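Local coordinates for protein kinase (PDB 3PY9), which probably senses cell-wall muropeptides through its extracellular PASTA domains and phosphorylates proteins on serine and threonine from its membrane-bound position, at residues 73-78 with 124-129; 233-238 with 275-280; 27-32 with 62-67; 146-151 with 184-189. One frame throughout, in Å; residues are numbered along the deposited sequence.

Contacts 3, 1, 4 and 2 follow one another along the chain, each closing before the next opens, and each belongs to a different domain. Contact 3 pairs strands 30-37 and 63-69 of the first PASTA domain, contact 1 pairs short strands of the second, contact 4 ties a loop to strand 183-187 in the third, and contact 2 joins two strands of the C-terminal PASTA-like domain. From centre to centre, contact 3 is about 34 Å from contact 1, contact 1 about 53 Å from contact 4, and contact 4 about 36 Å from contact 2. Each contact is thus made within its own module of an elongated extracellular region.

Contact 1 of 4, residues 73-78 with 124-129; sequences EKVKMP and TEIAIH
Val-75 and Ile-128 press their branches together on the closely packed side of a short antiparallel ladder. Ile-128 CG2 sits 3.6 Å from Val-75 CG2, the two side chains crossing at about a right angle, and Ile-126 CG2 reaches the same valine methyl at 4.0 Å. With Val-75 CG1 anti to the carbonyl carbon (chi1 -79°), CG2 falls between N and the carbonyl carbon, where it meets both isoleucines. Beta-branched residues suit a strand, and their methyls meet close to the backbone. Beyond them Met-77 turns its flexible chain onto Leu-92 of helix 85-93. The backbones are drawn close: Ile-126 N donates to Val-75 O at 2.6 Å, Val-75 N returns a bond to Ile-126 O, and Met-77 N bonds to Thr-124 O.

The other face, carrying Lys-74, Lys-76, Glu-125 and Ala-127, is looser and turned largely to solvent. Lys-74 lays its aliphatic CD 3.4 Å from Glu-125 OE1, while its ammonium leads away. A salt bridge from Lys-76 NZ to Glu-125 OE2 is modelled, but its geometry is doubtful. Glu-73 O accepts from Ile-128 N and from a water.

An apolar face, partly covered by Leu-97, Val-120 and Ile-133, thus backs a charged one in a two-stranded antiparallel ladder of the second PASTA domain, its hydrogen-bonded pair Val-75/Ile-126 set between non-hydrogen-bonded pairs Lys-74/Ala-127 and Lys-76/Glu-125.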
loop_
_atom_site.group_PDB
_atom_site.type_symbol
_atom_site.label_atom_id
_atom_site.label_comp_id
_atom_site.label_asym_id
_atom_site.label_seq_id
_atom_site.Cartn_x
_atom_site.Cartn_y
_atom_site.Cartn_z
ATOM N N GLU A 73 -14.934 30.094 -12.370
ATOM C CA GLU A 73 -15.937 29.117 -11.918
ATOM C C GLU A 73 -15.209 27.896 -11.367
ATOM O O GLU A 73 -14.266 27.413 -11.999
ATOM C CB GLU A 73 -16.842 28.709 -13.081
ATOM C CG GLU A 73 -18.048 27.859 -12.681
ATOM C CD GLU A 73 -18.844 27.373 -13.869
ATOM O OE1 GLU A 73 -18.432 27.650 -15.009
ATOM O OE2 GLU A 73 -19.883 26.711 -13.666
ATOM N N LYS A 74 -15.631 27.411 -10.195
ATOM C CA LYS A 74 -14.924 26.336 -9.471
ATOM C C LYS A 74 -15.832 25.164 -9.080
ATOM O O LYS A 74 -17.054 25.317 -9.011
ATOM C CB LYS A 74 -14.244 26.891 -8.210
ATOM C CG LYS A 74 -13.219 28.011 -8.464
ATOM C CD LYS A 74 -12.487 28.416 -7.199
ATOM C CE LYS A 74 -11.355 29.383 -7.503
ATOM N NZ LYS A 74 -10.636 29.848 -6.273
ATOM N N VAL A 75 -15.228 23.997 -8.835
ATOM C CA VAL A 75 -15.926 22.826 -8.266
ATOM C C VAL A 75 -15.135 22.204 -7.118
ATOM O O VAL A 75 -13.957 22.507 -6.915
ATOM C CB VAL A 75 -16.187 21.697 -9.304
ATOM C CG1 VAL A 75 -17.387 22.013 -10.193
ATOM C CG2 VAL A 75 -14.949 21.415 -10.138
ATOM N N LYS A 76 -15.793 21.333 -6.361
ATOM C CA LYS A 76 -15.118 20.483 -5.378
ATOM C C LYS A 76 -14.466 19.292 -6.088
ATOM O O LYS A 76 -15.137 18.521 -6.782
ATOM C CB LYS A 76 -16.122 20.001 -4.319
ATOM C CG LYS A 76 -15.962 20.628 -2.910
ATOM C CD LYS A 76 -15.579 22.135 -2.872
ATOM C CE LYS A 76 -16.740 23.115 -3.197
ATOM N NZ LYS A 76 -16.613 23.748 -4.571
ATOM N N MET A 77 -13.152 19.166 -5.938
ATOM C CA MET A 77 -12.443 18.013 -6.487
ATOM C C MET A 77 -12.974 16.728 -5.840
ATOM O O MET A 77 -12.968 16.598 -4.603
ATOM C CB MET A 77 -10.929 18.142 -6.287
ATOM C CG MET A 77 -10.108 17.000 -6.913
ATOM S SD MET A 77 -9.982 17.125 -8.699
ATOM C CE MET A 77 -9.342 15.507 -9.151
ATOM N N PRO A 78 -13.447 15.783 -6.675
ATOM C CA PRO A 78 -13.902 14.490 -6.191
ATOM C C PRO A 78 -12.724 13.585 -5.789
ATOM O O PRO A 78 -11.579 13.838 -6.190
ATOM C CB PRO A 78 -14.632 13.909 -7.397
ATOM C CG PRO A 78 -13.945 14.521 -8.576
ATOM C CD PRO A 78 -13.559 15.895 -8.147
ATOM N N THR A 124 -11.068 19.938 -2.379
ATOM C CA THR A 124 -10.646 21.303 -2.721
ATOM C C THR A 124 -11.501 21.889 -3.842
ATOM O O THR A 124 -11.975 21.157 -4.726
ATOM C CB THR A 124 -9.165 21.375 -3.184
ATOM O OG1 THR A 124 -8.420 20.282 -2.641
ATOM C CG2 THR A 124 -8.527 22.690 -2.738
ATOM N N GLU A 125 -11.702 23.210 -3.793
ATOM C CA GLU A 125 -12.323 23.940 -4.902
ATOM C C GLU A 125 -11.286 24.085 -5.999
ATOM O O GLU A 125 -10.189 24.586 -5.752
ATOM C CB GLU A 125 -12.835 25.329 -4.472
ATOM C CG GLU A 125 -14.309 25.372 -4.085
ATOM C CD GLU A 125 -15.047 26.625 -4.591
ATOM O OE1 GLU A 125 -14.477 27.752 -4.541
ATOM O OE2 GLU A 125 -16.219 26.482 -5.029
ATOM N N ILE A 126 -11.625 23.625 -7.196
ATOM C CA ILE A 126 -10.754 23.811 -8.355
ATOM C C ILE A 126 -11.500 24.501 -9.493
ATOM O O ILE A 126 -12.677 24.227 -9.729
ATOM C CB ILE A 126 -10.053 22.483 -8.836
ATOM C CG1 ILE A 126 -9.014 22.801 -9.916
ATOM C CG2 ILE A 126 -11.057 21.446 -9.348
ATOM C CD1 ILE A 126 -7.914 21.809 -10.070
ATOM N N ALA A 127 -10.799 25.406 -10.176
ATOM C CA ALA A 127 -11.310 26.053 -11.387
ATOM C C ALA A 127 -11.507 25.042 -12.536
ATOM O O ALA A 127 -10.620 24.228 -12.816
ATOM C CB ALA A 127 -10.371 27.183 -11.803
ATOM N N ILE A 128 -12.666 25.087 -13.196
ATOM C CA ILE A 128 -13.001 24.072 -14.215
ATOM C C ILE A 128 -12.341 24.337 -15.578
ATOM O O ILE A 128 -12.504 23.555 -16.518
ATOM C CB ILE A 128 -14.548 23.801 -14.356
ATOM C CG1 ILE A 128 -15.254 24.891 -15.179
ATOM C CG2 ILE A 128 -15.208 23.631 -12.983
ATOM C CD1 ILE A 128 -16.458 24.385 -15.984
ATOM N N HIS A 129 -11.587 25.432 -15.666
ATOM C CA HIS A 129 -10.825 25.756 -16.875
ATOM C C HIS A 129 -9.306 25.893 -16.620
ATOM O O HIS A 129 -8.875 26.639 -15.726
ATOM C CB HIS A 129 -11.398 27.007 -17.569
ATOM C CG HIS A 129 -12.861 26.904 -17.914
ATOM N ND1 HIS A 129 -13.409 25.799 -18.535
ATOM C CD2 HIS A 129 -13.882 27.778 -17.741
ATOM C CE1 HIS A 129 -14.705 25.992 -18.715
ATOM N NE2 HIS A 129 -15.018 27.184 -18.238
HETATM O O HOH W 1 -13.116 27.643 -14.370
#

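Contact 2 of 4, residues 233-238 with 275-280; sequences QKVKVY and YIVKVD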
loop_
_atom_site.group_PDB
_atom_site.type_symbol
_atom_site.label_atom_id
_atom_site.label_comp_id
_atom_site.label_asym_id
_atom_site.label_seq_id
_atom_site.Cartn_x
_atom_site.Cartn_y
_atom_site.Cartn_z
ATOM N N GLN A 233 -7.637 -34.892 27.180
ATOM C CA GLN A 233 -6.908 -33.652 27.003
ATOM C C GLN A 233 -5.789 -33.929 26.027
ATOM O O GLN A 233 -5.219 -35.031 26.001
ATOM C CB GLN A 233 -6.296 -33.205 28.315
ATOM C CG GLN A 233 -7.276 -32.862 29.392
ATOM C CD GLN A 233 -6.590 -32.482 30.678
ATOM O OE1 GLN A 233 -5.860 -33.269 31.252
ATOM N NE2 GLN A 233 -6.820 -31.263 31.134
ATOM N N LYS A 234 -5.452 -32.917 25.250
ATOM C CA LYS A 234 -4.401 -33.041 24.271
ATOM C C LYS A 234 -3.059 -32.561 24.827
ATOM O O LYS A 234 -2.940 -31.463 25.373
ATOM C CB LYS A 234 -4.757 -32.238 23.031
ATOM C CG LYS A 234 -4.042 -32.711 21.764
ATOM C CD LYS A 234 -4.172 -31.688 20.612
ATOM C CE LYS A 234 -5.382 -30.761 20.766
ATOM N NZ LYS A 234 -6.664 -31.509 20.919
ATOM N N VAL A 235 -2.048 -33.401 24.672
ATOM C CA VAL A 235 -0.717 -33.074 25.133
ATOM C C VAL A 235 0.118 -32.729 23.915
ATOM O O VAL A 235 0.049 -33.415 22.897
ATOM C CB VAL A 235 -0.089 -34.236 25.931
ATOM C CG1 VAL A 235 1.280 -33.861 26.473
ATOM C CG2 VAL A 235 -1.014 -34.639 27.051
ATOM N N LYS A 236 0.879 -31.644 24.026
ATOM C CA LYS A 236 1.831 -31.259 23.000
ATOM C C LYS A 236 3.175 -31.013 23.661
ATOM O O LYS A 236 3.289 -30.220 24.613
ATOM C CB LYS A 236 1.348 -30.020 22.237
ATOM C CG LYS A 236 0.172 -30.291 21.312
ATOM C CD LYS A 236 -0.233 -29.056 20.540
ATOM C CE LYS A 236 -1.682 -29.170 20.075
ATOM N NZ LYS A 236 -2.628 -28.862 21.202
ATOM N N VAL A 237 4.177 -31.723 23.156
ATOM C CA VAL A 237 5.537 -31.669 23.642
ATOM C C VAL A 237 6.377 -30.930 22.595
ATOM O O VAL A 237 6.403 -31.300 21.409
ATOM C CB VAL A 237 6.093 -33.090 23.883
ATOM C CG1 VAL A 237 7.426 -33.043 24.630
ATOM C CG2 VAL A 237 5.080 -33.949 24.657
ATOM N N TYR A 238 7.035 -29.864 23.034
ATOM C CA TYR A 238 7.896 -29.065 22.159
ATOM C C TYR A 238 9.310 -29.220 22.665
ATOM O O TYR A 238 9.554 -29.102 23.863
ATOM C CB TYR A 238 7.496 -27.584 22.155
ATOM C CG TYR A 238 6.036 -27.323 21.869
ATOM C CD1 TYR A 238 5.606 -26.930 20.601
ATOM C CD2 TYR A 238 5.072 -27.468 22.875
ATOM C CE1 TYR A 238 4.243 -26.685 20.344
ATOM C CE2 TYR A 238 3.723 -27.235 22.633
ATOM C CZ TYR A 238 3.309 -26.841 21.369
ATOM O OH TYR A 238 1.959 -26.602 21.151
ATOM N N TYR A 275 12.698 -29.072 26.954
ATOM C CA TYR A 275 11.348 -29.454 26.553
ATOM C C TYR A 275 10.280 -28.644 27.266
ATOM O O TYR A 275 10.458 -28.242 28.428
ATOM C CB TYR A 275 11.099 -30.944 26.760
ATOM C CG TYR A 275 11.064 -31.405 28.199
ATOM C CD1 TYR A 275 12.150 -32.073 28.748
ATOM C CD2 TYR A 275 9.930 -31.198 29.009
ATOM C CE1 TYR A 275 12.129 -32.520 30.066
ATOM C CE2 TYR A 275 9.900 -31.623 30.323
ATOM C CZ TYR A 275 11.006 -32.294 30.845
ATOM O OH TYR A 275 11.007 -32.740 32.149
ATOM N N ILE A 276 9.194 -28.383 26.552
ATOM C CA ILE A 276 7.971 -27.878 27.149
ATOM C C ILE A 276 6.894 -28.899 26.872
ATOM O O ILE A 276 6.793 -29.399 25.759
ATOM C CB ILE A 276 7.474 -26.562 26.503
ATOM C CG1 ILE A 276 8.618 -25.567 26.267
ATOM C CG2 ILE A 276 6.329 -25.981 27.303
ATOM C CD1 ILE A 276 8.943 -24.711 27.436
ATOM N N VAL A 277 6.080 -29.180 27.885
ATOM C CA VAL A 277 4.904 -30.027 27.748
ATOM C C VAL A 277 3.683 -29.190 28.107
ATOM O O VAL A 277 3.540 -28.766 29.255
ATOM C CB VAL A 277 4.939 -31.226 28.717
ATOM C CG1 VAL A 277 3.672 -32.053 28.575
ATOM C CG2 VAL A 277 6.185 -32.100 28.508
ATOM N N LYS A 278 2.802 -28.994 27.132
ATOM C CA LYS A 278 1.508 -28.332 27.324
ATOM C C LYS A 278 0.341 -29.320 27.282
ATOM O O LYS A 278 0.423 -30.352 26.602
ATOM C CB LYS A 278 1.294 -27.272 26.249
ATOM C CG LYS A 278 2.392 -26.227 26.194
ATOM C CD LYS A 278 2.005 -25.119 25.244
ATOM C CE LYS A 278 3.104 -24.104 25.092
ATOM N NZ LYS A 278 2.713 -23.160 24.017
ATOM N N VAL A 279 -0.731 -29.000 28.018
ATOM C CA VAL A 279 -1.932 -29.832 28.103
ATOM C C VAL A 279 -3.125 -28.921 27.851
ATOM O O VAL A 279 -3.372 -27.978 28.617
ATOM C CB VAL A 279 -2.062 -30.576 29.483
ATOM C CG1 VAL A 279 -3.398 -31.270 29.591
ATOM C CG2 VAL A 279 -0.909 -31.600 29.690
ATOM N N ASP A 280 -3.852 -29.186 26.769
ATOM C CA ASP A 280 -4.884 -28.241 26.303
ATOM C C ASP A 280 -4.408 -26.771 26.272
ATOM O O ASP A 280 -5.112 -25.871 26.739
ATOM C CB ASP A 280 -6.138 -28.361 27.170
ATOM C CG ASP A 280 -6.936 -29.606 26.867
ATOM O OD1 ASP A 280 -6.761 -30.222 25.803
ATOM O OD2 ASP A 280 -7.763 -29.966 27.701
#
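Tyr-238 turns the edge of its ring toward Ile-276 O, which lies near the ring plane, with CD2 3.9 Å from that oxygen. The Lys-278 and Tyr-238 side chains cross at about a right angle, Lys-278 CD lying 3.8 Å from Tyr-238 CE2, oblique to the ring. Lysine suits the place: its methylenes pass Tyr-238 CE2 while the ammonium continues beyond. At the far end of the contact the flat amide of Gln-233 and carboxylate of Asp-280 stand almost perpendicular, with planes 83° apart. Gln-233 CG touches Asp-280 OD2 at 3.4 Å, whereas its amide oxygen is held by Thr-226 N. Asp-280 OD1 accepts from Lys-234 N at 3.0 Å, the donor coming from above the carboxylate plane, so this side chain prolongs the backbone ladder.

The face opposite Tyr-238 and Lys-278 carries Val-235, Val-237, Val-277 and Val-279, beta-branched residues suited to a buried strand face. Val-235 CG1 meets Val-277 CG1 at 3.7 Å, and its other methyl, CG2, faces Val-279 CG2 at 4.0 Å. With CG1 anti to the backbone N (chi1 -177°), Val-235 directs that methyl to Val-277. Paired backbone bonds at Lys-236 with Lys-278 and at Tyr-238 with Ile-276 complete the ladder.

Both strands are flanked in their sheet: strand 251-255 bonds to 233-241, and strand 282-290 to 272-279. Strand 217-223 packs over the valine side through Val-223, which touches Val-277 and Val-279.

Contact 3 of 4, residues 27-32 with 62-67; sequences NNLKLG and DSVDVV
Lys-30 and Val-64 are joined by the central bond of a parallel pairing, Val-64 N donating to Lys-30 O at 2.8 Å. On one side of it Lys-30 N reaches Asp-62 O at 3.0 Å; on the other, Gly-32 N finds Val-64 O at 2.8 Å, but from above the carbonyl plane (66° out of it). That tilt accompanies a 40° angle between the two short strand axes. Gly-32 suits the place because, lacking a beta carbon, it lets Asp-65 OD1 come to 3.4 Å from its CA; the same oxygen accepts from Lys-33 N.

Apolar side chains flank these bonds. Leu-29 crosses Val-64 obliquely, its CD1 4.1 Å from Val-64 CG2. Leu-31 crosses Val-66 at about a right angle, and Leu-31 CD1 touches both methyls of Val-66, CG1 and CG2, at 3.9 Å each. Its CG lies anti to the backbone N, while the bend at chi2 (64°) brings CD1 to them.

Farther out, Phe-24 of helix 17-26 lies against Leu-31, Val-64 and Val-66 together, while Leu-29 packs on Pro-10 and Val-58. The helix ends in a Schellman motif with Asn-28 as its C-prime residue, a positive-phi site that asparagine tolerates well. Asn-28 also bonds through its backbone to Gly-61, and Asp-62 OD2 is held by Glu-59 N, bonds that help place the chain just before each strand.

The chemistry is thus divided: directional main-chain bonds from Lys-30, Val-64 and Gly-32 fix the strand pairing, while apolar contacts of leucine and valine join the sheet to helix 17-26.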
loop_
_atom_site.group_PDB
_atom_site.type_symbol
_atom_site.label_atom_id
_atom_site.label_comp_id
_atom_site.label_asym_id
_atom_site.label_seq_id
_atom_site.Cartn_x
_atom_site.Cartn_y
_atom_site.Cartn_z
ATOM N N ASN A 27 -18.232 61.328 -18.998
ATOM C CA ASN A 27 -18.641 61.250 -20.405
ATOM C C ASN A 27 -20.122 61.556 -20.666
ATOM O O ASN A 27 -20.627 61.277 -21.757
ATOM C CB ASN A 27 -18.334 59.842 -20.946
ATOM C CG ASN A 27 -17.082 59.793 -21.803
ATOM O OD1 ASN A 27 -17.152 59.857 -23.035
ATOM N ND2 ASN A 27 -15.936 59.653 -21.161
ATOM N N ASN A 28 -20.805 62.107 -19.662
ATOM C CA ASN A 28 -22.254 62.373 -19.699
ATOM C C ASN A 28 -23.148 61.126 -19.941
ATOM O O ASN A 28 -24.052 61.146 -20.773
ATOM C CB ASN A 28 -22.562 63.501 -20.698
ATOM C CG ASN A 28 -21.694 64.732 -20.479
ATOM O OD1 ASN A 28 -21.761 65.382 -19.436
ATOM N ND2 ASN A 28 -20.872 65.053 -21.474
ATOM N N LEU A 29 -22.866 60.054 -19.200
ATOM C CA LEU A 29 -23.534 58.754 -19.313
ATOM C C LEU A 29 -23.767 58.233 -17.914
ATOM O O LEU A 29 -23.059 58.636 -16.983
ATOM C CB LEU A 29 -22.643 57.741 -20.059
ATOM C CG LEU A 29 -22.148 58.019 -21.484
ATOM C CD1 LEU A 29 -21.185 56.939 -21.941
ATOM C CD2 LEU A 29 -23.304 58.166 -22.461
ATOM N N LYS A 30 -24.736 57.324 -17.764
ATOM C CA LYS A 30 -25.055 56.743 -16.459
ATOM C C LYS A 30 -24.595 55.298 -16.339
ATOM O O LYS A 30 -24.644 54.549 -17.327
ATOM C CB LYS A 30 -26.564 56.814 -16.193
ATOM C CG LYS A 30 -27.060 58.158 -15.662
ATOM C CD LYS A 30 -27.114 59.253 -16.741
ATOM C CE LYS A 30 -27.510 60.624 -16.146
ATOM N NZ LYS A 30 -29.002 60.858 -16.149
ATOM N N LEU A 31 -24.156 54.909 -15.137
ATOM C CA LEU A 31 -23.928 53.504 -14.852
ATOM C C LEU A 31 -25.267 52.773 -14.947
ATOM O O LEU A 31 -26.231 53.146 -14.296
ATOM C CB LEU A 31 -23.295 53.302 -13.470
ATOM C CG LEU A 31 -23.063 51.853 -13.028
ATOM C CD1 LEU A 31 -22.035 51.139 -13.948
ATOM C CD2 LEU A 31 -22.629 51.778 -11.563
ATOM N N GLY A 32 -25.331 51.745 -15.782
ATOM C CA GLY A 32 -26.575 51.019 -15.970
ATOM C C GLY A 32 -26.675 49.882 -14.980
ATOM O O GLY A 32 -26.241 50.003 -13.834
ATOM N N ASP A 62 -27.604 58.404 -21.951
ATOM C CA ASP A 62 -27.890 56.969 -22.033
ATOM C C ASP A 62 -27.140 56.282 -20.891
ATOM O O ASP A 62 -26.155 56.828 -20.393
ATOM C CB ASP A 62 -27.436 56.406 -23.372
ATOM C CG ASP A 62 -28.305 56.840 -24.530
ATOM O OD1 ASP A 62 -29.401 57.409 -24.335
ATOM O OD2 ASP A 62 -27.879 56.597 -25.672
ATOM N N SER A 63 -27.615 55.114 -20.458
ATOM C CA SER A 63 -26.890 54.297 -19.464
ATOM C C SER A 63 -25.956 53.313 -20.137
ATOM O O SER A 63 -26.084 53.065 -21.320
ATOM C CB SER A 63 -27.846 53.487 -18.581
ATOM O OG SER A 63 -28.891 54.279 -18.056
ATOM N N VAL A 64 -25.043 52.712 -19.363
ATOM C CA VAL A 64 -24.202 51.648 -19.884
ATOM C C VAL A 64 -24.175 50.524 -18.872
ATOM O O VAL A 64 -23.636 50.675 -17.772
ATOM C CB VAL A 64 -22.736 52.118 -20.239
ATOM C CG1 VAL A 64 -21.901 50.922 -20.732
ATOM C CG2 VAL A 64 -22.729 53.220 -21.315
ATOM N N ASP A 65 -24.754 49.393 -19.255
ATOM C CA ASP A 65 -24.754 48.195 -18.411
ATOM C C ASP A 65 -23.366 47.598 -18.315
ATOM O O ASP A 65 -22.604 47.658 -19.268
ATOM C CB ASP A 65 -25.727 47.145 -18.962
ATOM C CG ASP A 65 -27.159 47.619 -18.943
ATOM O OD1 ASP A 65 -27.470 48.621 -18.230
ATOM O OD2 ASP A 65 -27.977 46.974 -19.632
ATOM N N VAL A 66 -23.046 47.009 -17.165
ATOM C CA VAL A 66 -21.723 46.395 -16.969
ATOM C C VAL A 66 -21.841 44.990 -16.413
ATOM O O VAL A 66 -22.727 44.708 -15.611
ATOM C CB VAL A 66 -20.816 47.248 -16.045
ATOM C CG1 VAL A 66 -20.595 48.669 -16.656
ATOM C CG2 VAL A 66 -21.409 47.349 -14.642
ATOM N N VAL A 67 -20.976 44.102 -16.891
ATOM C CA VAL A 67 -20.851 42.755 -16.340
ATOM C C VAL A 67 -19.522 42.704 -15.606
ATOM O O VAL A 67 -18.514 43.143 -16.145
ATOM C CB VAL A 67 -20.876 41.679 -17.435
ATOM C CG1 VAL A 67 -20.896 40.296 -16.811
ATOM C CG2 VAL A 67 -22.099 41.863 -18.384
#

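Contact 4 of 4, residues 146-151 with 184-189; sequences VEDFEH and ISQSPK
Asp-148 and Lys-189 stand with CA atoms 4.6 Å apart where an irregular loop, 146-151, runs beside the end of strand 185-187. The strand turns a corner at Ile-184, which with Ser-185 forms a classic beta bulge opposite Val-202, and a cis peptide follows before Pro-188. The loop is shaped by an Asx turn: Asp-148 OD1 accepts from Glu-150 N at 3.0 Å.

Between these six-residue segments the hydrogen bonds run through side chains. Gln-186, extended with CG anti to its backbone N (chi1 -174°), uses both ends of its amide. Gln-186 NE2 donates to Glu-147 O at 2.9 Å, that oxygen lying almost in the amide plane, and also to Pro-188 O at 3.2 Å. Gln-186 OE1 receives Phe-149 N at 2.8 Å. Glutamine fits the place because it is both donor and acceptor; gripped by three bonds, its buried amide has a fixed rotation. Val-146 CG1 packs close by, 3.5 Å from Gln-186 NE2.

On the outer side, Glu-150 OE2 takes Gln-186 N through its anti lone pair. Lys-189 lies alongside Asp-148, pointing the same way, and crosses Glu-150 at about a right angle. Lys-189 NZ is 3.6 Å from Asp-148 OD2 in a salt bridge, and a further one to Glu-150 OE1 is long; a water bonded to all three groups fills out the network.

Phe-149 packs on Ala-157 and Leu-161. Asx turn, classic beta bulge and salt-bridge network thus come together where the loop before helix 154-162 meets the outermost strand 183-187 of the three-stranded sheet in the third PASTA domain.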
loop_
_atom_site.group_PDB
_atom_site.type_symbol
_atom_site.label_atom_id
_atom_site.label_comp_id
_atom_site.label_asym_id
_atom_site.label_seq_id
_atom_site.Cartn_x
_atom_site.Cartn_y
_atom_site.Cartn_z
ATOM N N VAL A 146 12.109 -13.999 -10.629
ATOM C CA VAL A 146 12.760 -14.784 -9.568
ATOM C C VAL A 146 13.640 -15.871 -10.171
ATOM O O VAL A 146 13.138 -16.888 -10.651
ATOM C CB VAL A 146 11.725 -15.466 -8.677
ATOM C CG1 VAL A 146 12.401 -16.023 -7.394
ATOM C CG2 VAL A 146 10.596 -14.493 -8.347
ATOM N N GLU A 147 14.951 -15.646 -10.150
ATOM C CA GLU A 147 15.895 -16.619 -10.667
ATOM C C GLU A 147 15.826 -17.963 -9.925
ATOM O O GLU A 147 15.847 -18.018 -8.683
ATOM C CB GLU A 147 17.323 -16.081 -10.665
ATOM C CG GLU A 147 18.255 -17.026 -11.433
ATOM C CD GLU A 147 19.692 -16.575 -11.480
ATOM O OE1 GLU A 147 20.007 -15.473 -10.977
ATOM O OE2 GLU A 147 20.499 -17.319 -12.057
ATOM N N ASP A 148 15.733 -19.037 -10.712
ATOM C CA ASP A 148 15.633 -20.395 -10.186
ATOM C C ASP A 148 17.018 -20.868 -9.812
ATOM O O ASP A 148 17.876 -21.066 -10.675
ATOM C CB ASP A 148 15.023 -21.304 -11.245
ATOM C CG ASP A 148 14.714 -22.704 -10.739
ATOM O OD1 ASP A 148 15.200 -23.118 -9.652
ATOM O OD2 ASP A 148 13.971 -23.398 -11.475
ATOM N N PHE A 149 17.232 -21.024 -8.514
ATOM C CA PHE A 149 18.518 -21.431 -7.970
ATOM C C PHE A 149 18.489 -22.865 -7.400
ATOM O O PHE A 149 19.370 -23.238 -6.608
ATOM C CB PHE A 149 18.947 -20.466 -6.863
ATOM C CG PHE A 149 19.578 -19.167 -7.361
ATOM C CD1 PHE A 149 20.851 -19.163 -7.935
ATOM C CD2 PHE A 149 18.911 -17.950 -7.197
ATOM C CE1 PHE A 149 21.450 -17.960 -8.356
ATOM C CE2 PHE A 149 19.490 -16.751 -7.616
ATOM C CZ PHE A 149 20.760 -16.751 -8.203
ATOM N N GLU A 150 17.492 -23.665 -7.777
ATOM C CA GLU A 150 17.412 -25.005 -7.207
ATOM C C GLU A 150 18.701 -25.759 -7.497
ATOM O O GLU A 150 19.212 -25.694 -8.610
ATOM C CB GLU A 150 16.150 -25.752 -7.645
ATOM C CG GLU A 150 14.944 -25.350 -6.784
ATOM C CD GLU A 150 13.700 -26.211 -6.982
ATOM O OE1 GLU A 150 13.620 -26.984 -7.968
ATOM O OE2 GLU A 150 12.782 -26.088 -6.147
ATOM N N HIS A 151 19.240 -26.415 -6.470
ATOM C CA HIS A 151 20.509 -27.156 -6.549
ATOM C C HIS A 151 21.743 -26.278 -6.744
ATOM O O HIS A 151 22.795 -26.779 -7.159
ATOM C CB HIS A 151 20.498 -28.252 -7.636
ATOM C CG HIS A 151 19.460 -29.312 -7.435
ATOM N ND1 HIS A 151 18.772 -29.477 -6.252
ATOM C CD2 HIS A 151 19.020 -30.290 -8.263
ATOM C CE1 HIS A 151 17.930 -30.488 -6.372
ATOM N NE2 HIS A 151 18.065 -31.003 -7.580
ATOM N N ILE A 184 17.833 -27.239 -1.652
ATOM C CA ILE A 184 16.939 -28.362 -1.900
ATOM C C ILE A 184 15.773 -27.883 -2.747
ATOM O O ILE A 184 15.493 -28.457 -3.776
ATOM C CB ILE A 184 16.351 -28.979 -0.586
ATOM C CG1 ILE A 184 17.412 -29.129 0.512
ATOM C CG2 ILE A 184 15.630 -30.306 -0.879
ATOM C CD1 ILE A 184 18.549 -30.020 0.155
ATOM N N SER A 185 15.102 -26.824 -2.302
ATOM C CA SER A 185 13.896 -26.339 -2.975
ATOM C C SER A 185 13.697 -24.833 -2.843
ATOM O O SER A 185 14.200 -24.208 -1.901
ATOM C CB SER A 185 12.663 -27.063 -2.439
ATOM O OG SER A 185 12.319 -26.560 -1.162
ATOM N N GLN A 186 12.936 -24.274 -3.787
ATOM C CA GLN A 186 12.700 -22.821 -3.862
ATOM C C GLN A 186 11.304 -22.505 -4.337
ATOM O O GLN A 186 10.820 -23.081 -5.310
ATOM C CB GLN A 186 13.692 -22.150 -4.813
ATOM C CG GLN A 186 13.629 -20.605 -4.854
ATOM C CD GLN A 186 14.568 -20.034 -5.913
ATOM O OE1 GLN A 186 15.626 -20.622 -6.195
ATOM N NE2 GLN A 186 14.182 -18.895 -6.522
ATOM N N SER A 187 10.682 -21.550 -3.661
ATOM C CA SER A 187 9.341 -21.128 -3.977
ATOM C C SER A 187 9.178 -19.647 -3.641
ATOM O O SER A 187 9.427 -19.248 -2.507
ATOM C CB SER A 187 8.355 -21.960 -3.154
ATOM O OG SER A 187 7.035 -21.631 -3.500
ATOM N N PRO A 188 8.769 -18.831 -4.633
ATOM C CA PRO A 188 8.659 -19.206 -6.060
ATOM C C PRO A 188 10.008 -19.211 -6.788
ATOM O O PRO A 188 11.022 -18.810 -6.205
ATOM C CB PRO A 188 7.743 -18.122 -6.626
ATOM C CG PRO A 188 8.081 -16.934 -5.802
ATOM C CD PRO A 188 8.288 -17.459 -4.404
ATOM N N LYS A 189 10.014 -19.660 -8.046
ATOM C CA LYS A 189 11.239 -19.728 -8.877
ATOM C C LYS A 189 10.807 -19.768 -10.329
ATOM O O LYS A 189 9.691 -20.232 -10.617
ATOM C CB LYS A 189 12.053 -21.016 -8.565
ATOM C CG LYS A 189 11.313 -22.310 -9.014
ATOM C CD LYS A 189 11.892 -23.587 -8.411
ATOM C CE LYS A 189 10.966 -24.771 -8.732
ATOM N NZ LYS A 189 11.255 -25.238 -10.100
HETATM O O HOH W 2 14.166 -26.239 -10.456
#